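PDB 4EZE: haloacid dehalogenase-like hydrolase from Salmonella enterica subsp. enterica serovar Typhi, which probably hydrolyses O-phosphoserine to serine and phosphate with the help of magnesium, the last step of L-serine biosynthesis. Local coordinates for residues Ala154-Arg159 and Asn224-Arg229; Asp176-Ser181 and Asp206-Arg211. All coordinates share one frame; numbering follows the deposited sequence.

Interaction 1 of 2, residues Ala154-Arg159 and Asn224-Arg229; sequences ASFTRR and NTVEIR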
loop_
_atom_site.group_PDB
_atom_site.type_symbol
_atom_site.label_atom_id
_atom_site.label_comp_id
_atom_site.label_asym_id
_atom_site.label_seq_id
_atom_site.Cartn_x
_atom_site.Cartn_y
_atom_site.Cartn_z
ATOM N N ALA A 154 -16.602 11.989 10.759
ATOM C CA ALA A 154 -18.051 11.880 10.875
ATOM C C ALA A 154 -18.560 10.804 9.903
ATOM O O ALA A 154 -19.541 10.109 10.182
ATOM C CB ALA A 154 -18.710 13.236 10.625
ATOM N N SER A 155 -17.856 10.631 8.789
ATOM C CA SER A 155 -18.114 9.488 7.919
ATOM C C SER A 155 -17.883 8.203 8.697
ATOM O O SER A 155 -18.737 7.308 8.728
ATOM C CB SER A 155 -17.185 9.513 6.713
ATOM O OG SER A 155 -17.113 8.235 6.102
ATOM N N PHE A 156 -16.720 8.111 9.332
ATOM C CA PHE A 156 -16.407 6.918 10.111
ATOM C C PHE A 156 -17.413 6.709 11.258
ATOM O O PHE A 156 -17.933 5.610 11.459
ATOM C CB PHE A 156 -14.961 6.964 10.647
ATOM C CG PHE A 156 -14.593 5.752 11.447
ATOM C CD1 PHE A 156 -14.209 4.582 10.813
ATOM C CD2 PHE A 156 -14.689 5.758 12.833
ATOM C CE1 PHE A 156 -13.914 3.442 11.547
ATOM C CE2 PHE A 156 -14.385 4.620 13.576
ATOM C CZ PHE A 156 -13.997 3.456 12.929
ATOM N N THR A 157 -17.703 7.757 12.017
ATOM C CA THR A 157 -18.588 7.582 13.169
ATOM C C THR A 157 -19.975 7.150 12.701
ATOM O O THR A 157 -20.570 6.208 13.242
ATOM C CB THR A 157 -18.694 8.870 14.027
ATOM O OG1 THR A 157 -18.738 10.010 13.168
ATOM C CG2 THR A 157 -17.484 9.026 14.927
ATOM N N ARG A 158 -20.500 7.856 11.702
ATOM C CA ARG A 158 -21.820 7.530 11.140
ATOM C C ARG A 158 -21.937 6.082 10.696
ATOM O O ARG A 158 -22.897 5.392 11.043
ATOM C CB ARG A 158 -22.156 8.436 9.960
ATOM C CG ARG A 158 -23.092 9.574 10.313
ATOM C CD ARG A 158 -23.143 10.599 9.192
ATOM N NE ARG A 158 -24.321 11.456 9.295
ATOM C CZ ARG A 158 -24.512 12.355 10.255
ATOM N NH1 ARG A 158 -23.608 12.519 11.211
ATOM N NH2 ARG A 158 -25.617 13.086 10.264
ATOM N N ARG A 159 -20.964 5.623 9.916
ATOM C CA ARG A 159 -21.000 4.243 9.433
ATOM C C ARG A 159 -20.906 3.239 10.566
ATOM O O ARG A 159 -21.594 2.214 10.558
ATOM C CB ARG A 159 -19.906 4.006 8.386
ATOM C CG ARG A 159 -20.237 4.694 7.064
ATOM C CD ARG A 159 -19.172 4.498 5.994
ATOM N NE ARG A 159 -17.946 5.184 6.367
ATOM C CZ ARG A 159 -16.768 4.589 6.484
ATOM N NH1 ARG A 159 -16.649 3.299 6.197
ATOM N NH2 ARG A 159 -15.705 5.298 6.848
ATOM N N ASN A 224 -8.506 2.288 14.288
ATOM C CA ASN A 224 -9.518 2.785 15.224
ATOM C C ASN A 224 -9.962 1.647 16.110
ATOM O O ASN A 224 -9.851 0.477 15.738
ATOM C CB ASN A 224 -10.726 3.319 14.491
ATOM C CG ASN A 224 -10.506 4.692 13.948
ATOM O OD1 ASN A 224 -10.299 5.630 14.703
ATOM N ND2 ASN A 224 -10.590 4.832 12.623
ATOM N N THR A 225 -10.473 1.976 17.290
ATOM C CA THR A 225 -10.925 0.934 18.180
ATOM C C THR A 225 -12.402 1.156 18.455
ATOM O O THR A 225 -12.805 2.248 18.865
ATOM C CB THR A 225 -10.132 0.903 19.500
ATOM O OG1 THR A 225 -8.745 1.169 19.240
ATOM C CG2 THR A 225 -10.249 -0.470 20.161
ATOM N N VAL A 226 -13.215 0.141 18.186
ATOM C CA VAL A 226 -14.639 0.213 18.534
ATOM C C VAL A 226 -14.943 -0.917 19.493
ATOM O O VAL A 226 -14.738 -2.085 19.165
ATOM C CB VAL A 226 -15.520 0.131 17.297
ATOM C CG1 VAL A 226 -16.992 0.244 17.698
ATOM C CG2 VAL A 226 -15.118 1.247 16.330
ATOM N N GLU A 227 -15.379 -0.564 20.700
ATOM C CA GLU A 227 -15.538 -1.552 21.751
ATOM C C GLU A 227 -16.626 -2.552 21.393
ATOM O O GLU A 227 -17.623 -2.210 20.774
ATOM C CB GLU A 227 -15.893 -0.877 23.074
ATOM C CG GLU A 227 -16.154 -1.875 24.192
ATOM C CD GLU A 227 -16.914 -1.267 25.365
ATOM O OE1 GLU A 227 -17.512 -0.181 25.217
ATOM O OE2 GLU A 227 -16.920 -1.888 26.441
ATOM N N ILE A 228 -16.415 -3.789 21.791
ATOM C CA ILE A 228 -17.405 -4.833 21.659
ATOM C C ILE A 228 -17.724 -5.295 23.062
ATOM O O ILE A 228 -16.826 -5.659 23.822
ATOM C CB ILE A 228 -16.857 -6.035 20.885
ATOM C CG1 ILE A 228 -16.892 -5.760 19.382
ATOM C CG2 ILE A 228 -17.632 -7.292 21.252
ATOM C CD1 ILE A 228 -15.990 -6.680 18.577
ATOM N N ARG A 229 -19.003 -5.263 23.407
ATOM C CA ARG A 229 -19.445 -5.615 24.744
ATOM C C ARG A 229 -20.666 -6.533 24.669
ATOM O O ARG A 229 -21.551 -6.329 23.826
ATOM C CB ARG A 229 -19.777 -4.353 25.535
ATOM C CG ARG A 229 -19.674 -4.563 27.037
ATOM C CD ARG A 229 -20.264 -3.401 27.801
ATOM N NE ARG A 229 -19.944 -2.110 27.188
ATOM C CZ ARG A 229 -20.253 -0.931 27.725
ATOM N NH1 ARG A 229 -20.889 -0.873 28.889
ATOM N NH2 ARG A 229 -19.925 0.194 27.103
#
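Phe-156 places CG opposite its main-chain N (chi1 -180°), which points the ring at Asn-224, and Asn-224 turns its CG anti to its own carbonyl carbon (chi1 -79°). The two side chains come from opposite directions. The amide stacks on the phenyl ring with the planes 28° apart. Asn-224 ND2 sits over the centre of one ring face, 3.6 Å above the plane. The closest pair is Phe-156 CZ and Asn-224 CB, 3.6 Å apart. Val-226 adds an apolar contact through its CG2, which lies 4.2 Å from Phe-156 CZ and approaches the ring obliquely. All three residues are buried, and no hydrogen bond joins the two segments. The amide is instead held from outside them: Asn-224 OD1 accepts from Met-242 N, and Asn-224 ND2 donates to Gly-203 O. Ile-237 of strand 232-237 also touches Phe-156. The contact thus seats a helix of the cap region where 220-224, an outermost strand of the parallel sheet, runs into a small hairpin. With both ends of the amide hydrogen-bonded, Asn-224 is probably held against rotation, its flat face left to stack on the ring.

Interaction 2 of 2, residues Asp176-Ser181 and Asp206-Arg211; sequences DRMTLS and DIFTQR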
loop_
_atom_site.group_PDB
_atom_site.type_symbol
_atom_site.label_atom_id
_atom_site.label_comp_id
_atom_site.label_asym_id
_atom_site.label_seq_id
_atom_site.Cartn_x
_atom_site.Cartn_y
_atom_site.Cartn_z
ATOM N N ASP A 176 -13.165 -13.262 8.015
ATOM C CA ASP A 176 -12.679 -14.534 7.507
ATOM C C ASP A 176 -12.729 -14.633 5.990
ATOM O O ASP A 176 -11.876 -15.261 5.384
ATOM C CB ASP A 176 -13.412 -15.700 8.163
ATOM C CG ASP A 176 -12.900 -15.996 9.554
ATOM O OD1 ASP A 176 -12.031 -15.248 10.039
ATOM O OD2 ASP A 176 -13.363 -16.976 10.165
ATOM N N ARG A 177 -13.747 -14.053 5.377
ATOM C CA ARG A 177 -13.871 -14.118 3.925
ATOM C C ARG A 177 -13.117 -13.015 3.156
ATOM O O ARG A 177 -13.178 -12.952 1.934
ATOM C CB ARG A 177 -15.333 -14.216 3.495
ATOM C CG ARG A 177 -16.160 -12.992 3.744
ATOM C CD ARG A 177 -17.473 -13.115 3.015
ATOM N NE ARG A 177 -18.087 -11.816 2.787
ATOM C CZ ARG A 177 -19.088 -11.334 3.509
ATOM N NH1 ARG A 177 -19.593 -12.055 4.497
ATOM N NH2 ARG A 177 -19.585 -10.138 3.236
ATOM N N MET A 178 -12.425 -12.143 3.880
ATOM C CA MET A 178 -11.605 -11.109 3.261
ATOM C C MET A 178 -10.421 -11.761 2.562
ATOM O O MET A 178 -9.931 -12.785 3.018
ATOM C CB MET A 178 -11.102 -10.123 4.311
ATOM C CG MET A 178 -12.179 -9.265 4.932
ATOM S SD MET A 178 -13.327 -8.613 3.714
ATOM C CE MET A 178 -13.939 -7.187 4.580
ATOM N N THR A 179 -9.955 -11.181 1.460
ATOM C CA THR A 179 -8.851 -11.802 0.735
ATOM C C THR A 179 -7.593 -10.954 0.742
ATOM O O THR A 179 -7.623 -9.754 0.444
ATOM C CB THR A 179 -9.239 -12.132 -0.717
ATOM O OG1 THR A 179 -9.959 -11.029 -1.268
ATOM C CG2 THR A 179 -10.138 -13.370 -0.752
ATOM N N LEU A 180 -6.496 -11.597 1.120
ATOM C CA LEU A 180 -5.163 -11.031 1.002
ATOM C C LEU A 180 -4.959 -10.509 -0.406
ATOM O O LEU A 180 -5.357 -11.175 -1.361
ATOM C CB LEU A 180 -4.158 -12.135 1.223
ATOM C CG LEU A 180 -2.913 -11.556 1.840
ATOM C CD1 LEU A 180 -3.420 -10.517 2.809
ATOM C CD2 LEU A 180 -2.099 -12.619 2.553
ATOM N N SER A 181 -4.357 -9.326 -0.539
ATOM C CA SER A 181 -4.006 -8.787 -1.856
ATOM C C SER A 181 -2.866 -9.629 -2.386
ATOM O O SER A 181 -2.017 -10.070 -1.606
ATOM C CB SER A 181 -3.552 -7.328 -1.774
ATOM O OG SER A 181 -4.659 -6.440 -1.703
ATOM N N ASP A 206 -10.576 -2.396 14.699
ATOM C CA ASP A 206 -9.521 -3.147 15.353
ATOM C C ASP A 206 -9.800 -4.634 15.316
ATOM O O ASP A 206 -8.884 -5.453 15.396
ATOM C CB ASP A 206 -9.373 -2.707 16.806
ATOM C CG ASP A 206 -10.687 -2.837 17.599
ATOM O OD1 ASP A 206 -11.660 -2.086 17.328
ATOM O OD2 ASP A 206 -10.732 -3.683 18.517
ATOM N N ILE A 207 -11.061 -5.023 15.269
ATOM C CA ILE A 207 -11.306 -6.450 15.274
ATOM C C ILE A 207 -10.699 -7.046 14.019
ATOM O O ILE A 207 -10.048 -8.079 14.074
ATOM C CB ILE A 207 -12.794 -6.807 15.408
ATOM C CG1 ILE A 207 -12.946 -8.306 15.639
ATOM C CG2 ILE A 207 -13.561 -6.378 14.189
ATOM C CD1 ILE A 207 -14.347 -8.734 15.939
ATOM N N PHE A 208 -10.896 -6.382 12.889
ATOM C CA PHE A 208 -10.277 -6.822 11.653
ATOM C C PHE A 208 -8.767 -6.695 11.668
ATOM O O PHE A 208 -8.059 -7.607 11.273
ATOM C CB PHE A 208 -10.813 -6.016 10.479
ATOM C CG PHE A 208 -12.171 -6.428 10.035
ATOM C CD1 PHE A 208 -13.226 -6.415 10.909
ATOM C CD2 PHE A 208 -12.394 -6.820 8.738
ATOM C CE1 PHE A 208 -14.472 -6.789 10.504
ATOM C CE2 PHE A 208 -13.644 -7.194 8.330
ATOM C CZ PHE A 208 -14.686 -7.177 9.219
ATOM N N THR A 209 -8.280 -5.558 12.145
ATOM C CA THR A 209 -6.858 -5.280 12.116
ATOM C C THR A 209 -6.037 -6.234 12.956
ATOM O O THR A 209 -5.030 -6.756 12.505
ATOM C CB THR A 209 -6.592 -3.865 12.624
ATOM O OG1 THR A 209 -7.237 -2.928 11.765
ATOM C CG2 THR A 209 -5.119 -3.577 12.643
ATOM N N GLN A 210 -6.484 -6.479 14.177
ATOM C CA GLN A 210 -5.782 -7.394 15.057
ATOM C C GLN A 210 -5.836 -8.814 14.530
ATOM O O GLN A 210 -4.863 -9.546 14.591
ATOM C CB GLN A 210 -6.317 -7.301 16.482
ATOM C CG GLN A 210 -6.084 -5.950 17.118
ATOM C CD GLN A 210 -4.668 -5.456 16.938
ATOM O OE1 GLN A 210 -3.717 -6.213 17.065
ATOM N NE2 GLN A 210 -4.523 -4.179 16.645
ATOM N N ARG A 211 -6.992 -9.193 14.009
ATOM C CA ARG A 211 -7.189 -10.525 13.478
ATOM C C ARG A 211 -6.262 -10.768 12.293
ATOM O O ARG A 211 -5.656 -11.824 12.170
ATOM C CB ARG A 211 -8.648 -10.688 13.072
ATOM C CG ARG A 211 -9.140 -12.111 13.014
ATOM C CD ARG A 211 -10.655 -12.147 13.097
ATOM N NE ARG A 211 -11.205 -13.333 12.458
ATOM C CZ ARG A 211 -11.555 -14.434 13.104
ATOM N NH1 ARG A 211 -11.414 -14.503 14.416
ATOM N NH2 ARG A 211 -12.045 -15.464 12.434
#
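The end of helix 168-176 and the loop after it, which leads back towards the Rossmann-like core, pass helix 206-216 of that core. Asp-176 at the helix end and Met-178 in the loop make the contacts. At the outer pair, Asp-176 meets Arg-211 in a salt bridge. The Arg-211 chain is extended from CG to NE, and its CG lies anti to the backbone N (chi1 -157°), which carries the guanidinium out to the acid. Asp-176 OD1 approaches the guanidinium at its edge, near its plane, and the two planes are 23° apart. The modelled distance from Arg-211 NH2 to Asp-176 OD1, 2.4 Å, is very short and its exact value is doubtful. Arg-211 NE gives the same oxygen a weak second bond of 3.2 Å. The inner pair is apolar and buried. Met-178 bends at chi2 (-44°), and its CE reaches the edge of the Phe-208 ring, 3.8 Å from CE2. Helix 124-131 lies beside both, with Glu-127 touching Met-178 and Ile-128 touching Phe-208. The side chain of Met-178 is about 6 Å from that of Asp-116, the predicted proton donor. A helical cap inserted after the first core strand, returning beside the active site, is typical of HAD phosphoserine phosphatases.

Interaction 1 sets the helical cap against the edge of the core and its hairpin; interaction 2 joins the cap's return to a core helix. Interaction 1 is wholly buried and rests on an aromatic ring against an amide. Interaction 2 is mixed, with a buried methionine-phenylalanine contact and a charged pair nearer the surface. The first has no hydrogen bond or salt bridge across its segments, whereas the second is tied by a salt bridge. They meet where helix 206-216 begins. There Asp-206 OD1 lies 2.8 Å from Val-226 N, a probable hydrogen bond. Ile-207 CD1 packs on Ile-228 CD1 at 3.7 Å. Helix 206-216 of the core and the hairpin that follows strand 220-224 are therefore neighbours.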